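Local coordinates for protein VP1 (Merkel cell polyomavirus, PDB 4FMH) that forms the pentameric units of the icosahedral viral capsid and binds sialylated oligosaccharides through a site required for infection, at the interface of chains A and B. Numbering follows the deposited sequence. Chains: chain A/B, VP1.

Contact 1: the interface of chains A and B. Residues chain A 27, 100, 102; chain B 145, 181, 201-202, 204, 212.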
# COMPACT_ATOMS: atom_id res chain seq x y z
N TYR A 27 9.93 -28.97 -0.56
CA TYR A 27 8.89 -28.23 -1.25
C TYR A 27 7.57 -28.98 -1.03
O TYR A 27 7.54 -30.20 -0.86
CB TYR A 27 9.19 -28.06 -2.75
CG TYR A 27 9.20 -29.36 -3.54
CD1 TYR A 27 8.02 -29.87 -4.09
CD2 TYR A 27 10.38 -30.06 -3.72
CE1 TYR A 27 8.03 -31.07 -4.80
CE2 TYR A 27 10.40 -31.26 -4.44
CZ TYR A 27 9.23 -31.75 -4.97
OH TYR A 27 9.26 -32.94 -5.67
N GLU A 100 9.68 -19.63 -0.10
CA GLU A 100 9.32 -18.96 -1.35
C GLU A 100 8.16 -19.66 -2.02
O GLU A 100 8.13 -20.89 -2.10
CB GLU A 100 10.52 -18.96 -2.30
CG GLU A 100 10.36 -18.01 -3.51
CD GLU A 100 11.69 -17.61 -4.12
OE1 GLU A 100 12.53 -17.04 -3.39
OE2 GLU A 100 11.90 -17.86 -5.32
N VAL A 102 6.78 -20.80 -5.32
CA VAL A 102 7.42 -21.16 -6.59
C VAL A 102 6.42 -21.09 -7.75
O VAL A 102 5.24 -21.41 -7.57
CB VAL A 102 8.02 -22.59 -6.49
CG1 VAL A 102 8.59 -23.10 -7.84
CG2 VAL A 102 9.08 -22.63 -5.40
N GLN B 145 13.59 -22.81 -12.32
CA GLN B 145 12.65 -23.89 -12.08
C GLN B 145 11.51 -23.70 -13.07
O GLN B 145 11.00 -22.59 -13.24
CB GLN B 145 12.11 -23.83 -10.64
CG GLN B 145 10.92 -24.76 -10.35
CD GLN B 145 11.28 -26.24 -10.40
OE1 GLN B 145 12.13 -26.71 -9.64
NE2 GLN B 145 10.60 -26.99 -11.27
N LEU B 181 5.51 -28.21 -8.87
CA LEU B 181 6.97 -28.25 -8.87
C LEU B 181 7.46 -29.65 -9.22
O LEU B 181 7.29 -30.60 -8.43
CB LEU B 181 7.54 -27.80 -7.52
CG LEU B 181 9.01 -27.34 -7.49
CD1 LEU B 181 9.32 -26.65 -6.17
CD2 LEU B 181 9.99 -28.50 -7.73
N CYS B 201 10.89 -19.72 -13.54
CA CYS B 201 11.04 -18.81 -12.42
C CYS B 201 12.38 -19.11 -11.73
O CYS B 201 12.94 -20.19 -11.95
CB CYS B 201 9.88 -18.97 -11.44
SG CYS B 201 9.78 -20.59 -10.63
N PRO B 202 12.90 -18.17 -10.92
CA PRO B 202 14.15 -18.46 -10.21
C PRO B 202 13.97 -19.66 -9.27
O PRO B 202 12.94 -19.76 -8.61
CB PRO B 202 14.40 -17.18 -9.40
CG PRO B 202 13.61 -16.12 -10.08
CD PRO B 202 12.39 -16.82 -10.60
N PRO B 204 14.53 -21.52 -6.02
CA PRO B 204 14.99 -21.16 -4.67
C PRO B 204 15.79 -22.27 -3.98
O PRO B 204 16.37 -22.03 -2.92
CB PRO B 204 13.69 -20.87 -3.92
CG PRO B 204 12.68 -21.76 -4.59
CD PRO B 204 13.07 -21.77 -6.06
N TYR B 212 18.53 -12.66 -6.15
CA TYR B 212 17.44 -12.25 -7.03
C TYR B 212 16.28 -11.65 -6.25
O TYR B 212 16.10 -11.98 -5.07
CB TYR B 212 16.98 -13.40 -7.94
CG TYR B 212 16.35 -14.57 -7.23
CD1 TYR B 212 15.01 -14.55 -6.83
CD2 TYR B 212 17.10 -15.73 -6.98
CE1 TYR B 212 14.43 -15.65 -6.17
CE2 TYR B 212 16.53 -16.83 -6.34
CZ TYR B 212 15.20 -16.78 -5.94
OH TYR B 212 14.65 -17.88 -5.31
O HOH W 1 10.73 -18.73 -7.69
O HOH W 2 6.99 -33.17 -7.60
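A:Glu100 and B:Tyr212 meet with the glutamate running out nearly straight, its CG anti to the backbone N (chi1 -167°), while the tyrosine CG sits between its own backbone N and carbonyl carbon (chi1 65°). They join neighbouring jelly-roll subunits of the polyomavirus VP1 pentamer, linking strand 89-101 of chain A to strand 210-217 of chain B. The phenol OH of B:Tyr212 donates to carboxylate oxygen OE2 of A:Glu100 at 2.8 Å, on the syn side and 23° out of the carboxylate plane. A weaker bond reaches OE1, and the carboxylate stands perpendicular to the ring with its CD at the ring edge. B:Pro202 CB lies over the centre of one face of the B:Tyr212 ring, which should limit its movement. Water 1, 2.6 Å from the carbonyl O of B:Pro202, also reaches A:Glu100 OE2.

Beside this polar pair, A:Val102 splits its two methyls. CG2 of A:Val102 rests on ring carbon CG of B:Pro204 at 3.8 Å, and its CG1 packs against CG of B:Gln145, also 3.8 Å away, and SG of B:Cys201. Farther along, B:Leu181 lies against A:Tyr27: its CD1 touches CB at 3.7 Å, and its CD2 sits 4.1 Å above the ring plane, over the centre. At the far end of that ring, water 2 connects the phenol OH of A:Tyr27 to B:Leu181 O.

Contact 2: the interface of chains A and B. Residues chain A 48, 109, 112, 115, 127; chain B 149-150, 198.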
# COMPACT_ATOMS: atom_id res chain seq x y z
N TYR A 48 -5.59 -27.10 -9.33
CA TYR A 48 -6.83 -26.33 -9.43
C TYR A 48 -7.96 -27.03 -8.69
O TYR A 48 -7.89 -28.24 -8.41
CB TYR A 48 -7.26 -26.15 -10.90
CG TYR A 48 -6.30 -25.41 -11.79
CD1 TYR A 48 -6.44 -24.05 -12.02
CD2 TYR A 48 -5.24 -26.08 -12.42
CE1 TYR A 48 -5.57 -23.36 -12.85
CE2 TYR A 48 -4.35 -25.41 -13.25
CZ TYR A 48 -4.53 -24.04 -13.46
OH TYR A 48 -3.67 -23.37 -14.28
N ASN A 109 0.72 -15.66 -17.87
CA ASN A 109 0.02 -16.28 -19.00
C ASN A 109 -1.42 -15.79 -19.08
O ASN A 109 -2.23 -16.07 -18.19
CB ASN A 109 0.08 -17.82 -18.88
CG ASN A 109 -0.57 -18.54 -20.06
OD1 ASN A 109 -1.33 -17.96 -20.83
ND2 ASN A 109 -0.29 -19.84 -20.18
N TYR A 112 -4.33 -18.82 -21.94
CA TYR A 112 -4.90 -20.15 -21.73
C TYR A 112 -6.02 -20.32 -22.78
O TYR A 112 -6.78 -19.39 -23.02
CB TYR A 112 -5.44 -20.28 -20.30
CG TYR A 112 -6.35 -21.46 -20.08
CD1 TYR A 112 -5.86 -22.76 -20.19
CD2 TYR A 112 -7.70 -21.28 -19.78
CE1 TYR A 112 -6.69 -23.86 -20.00
CE2 TYR A 112 -8.54 -22.38 -19.58
CZ TYR A 112 -8.03 -23.66 -19.70
OH TYR A 112 -8.86 -24.74 -19.51
N MET A 115 -9.57 -19.31 -21.80
CA MET A 115 -9.63 -18.16 -20.88
C MET A 115 -10.71 -17.18 -21.30
O MET A 115 -10.80 -16.81 -22.49
CB MET A 115 -8.28 -17.44 -20.84
CG MET A 115 -7.79 -17.09 -19.44
SD MET A 115 -6.06 -16.55 -19.50
CE MET A 115 -5.52 -16.90 -17.83
N VAL A 127 -5.02 -14.77 -13.91
CA VAL A 127 -5.30 -15.37 -12.61
C VAL A 127 -5.29 -14.25 -11.55
O VAL A 127 -4.28 -13.58 -11.36
CB VAL A 127 -4.34 -16.54 -12.27
CG1 VAL A 127 -4.52 -17.00 -10.82
CG2 VAL A 127 -4.58 -17.72 -13.22
N LEU B 149 1.20 -22.74 -16.26
CA LEU B 149 -0.24 -22.69 -16.04
C LEU B 149 -0.93 -23.94 -16.60
O LEU B 149 -1.76 -24.54 -15.92
CB LEU B 149 -0.82 -21.43 -16.69
CG LEU B 149 -2.26 -21.04 -16.32
CD1 LEU B 149 -2.33 -20.45 -14.92
CD2 LEU B 149 -2.80 -20.04 -17.33
N ASP B 150 -0.55 -24.33 -17.81
CA ASP B 150 -1.22 -25.44 -18.50
C ASP B 150 -0.19 -26.36 -19.15
O ASP B 150 0.50 -25.96 -20.09
CB ASP B 150 -2.21 -24.87 -19.53
CG ASP B 150 -2.96 -25.95 -20.31
OD1 ASP B 150 -2.78 -27.16 -20.05
OD2 ASP B 150 -3.73 -25.55 -21.22
N GLU B 198 6.76 -17.06 -18.58
CA GLU B 198 5.59 -17.86 -18.18
C GLU B 198 5.92 -19.34 -17.96
O GLU B 198 5.08 -20.12 -17.50
CB GLU B 198 4.44 -17.70 -19.19
CG GLU B 198 4.58 -18.55 -20.47
CD GLU B 198 3.31 -18.52 -21.32
OE1 GLU B 198 2.77 -17.42 -21.55
OE2 GLU B 198 2.85 -19.60 -21.76
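B:Leu149 has helix-like backbone angles within a loop of chain B, and it presents both its carbonyl and its side chain to loops of chain A in this jelly-roll capsid protein. The phenol OH of A:Tyr48 donates to B:Leu149 O at 2.8 Å. The bond leaves the carbonyl at a C=O to donor angle of 126°, with the donor tilted well away from the carbonyl plane, while the oxygen itself lies at the edge of the tyrosine ring and in the plane of that ring.

With CG anti to the backbone N (chi1 -167°), the isobutyl group of B:Leu149 is directed into a mixed setting on chain A, the two methyls taking different neighbours. B:Leu149 CD1 lies 3.3 Å from the phenol OH of A:Tyr48, which thus touches both the carbonyl and the branch. B:Leu149 CD1 also meets CG2 of A:Val127 at 3.9 Å, the two side chains running antiparallel alongside one another. B:Leu149 CD2 contacts the amide carbon CG of A:Asn109 at 3.8 Å and CB of A:Tyr112 at 4.0 Å, with the methyl CE of A:Met115 at the margin.

Farther out, the A:Asn109 amide lies nearly parallel to the B:Glu198 carboxylate, their planes 21° apart. A:Asn109 ND2 stands 3.5 Å from B:Glu198 OE2, a polar approach longer than a normal hydrogen bond. Carboxylate oxygen OD2 of B:Asp150 lies in the plane of the A:Tyr112 ring, at its edge, 3.6 Å from CE1.

Contact 1 and contact 2 lie about 17 Å apart, measured between the centres of their C-alpha atoms, along one seam between chains A and B. They share no residue, but the chain connects them: contact 1 uses B:Gln145 in strand 142-146 and contact 2 the loop residues just beyond it, while B:Glu198 shortly precedes strand 200-202 of contact 1. On chain A, strand 89-101 and A:Val102 lead through the 3-10 helix 104-108 to A:Asn109. The seam joins unlike surfaces of identical subunits, as a ring of five requires. Contact 1, mixing strand and loop residues, and contact 2, formed by loops, may together restrict the angle between neighbouring subunits.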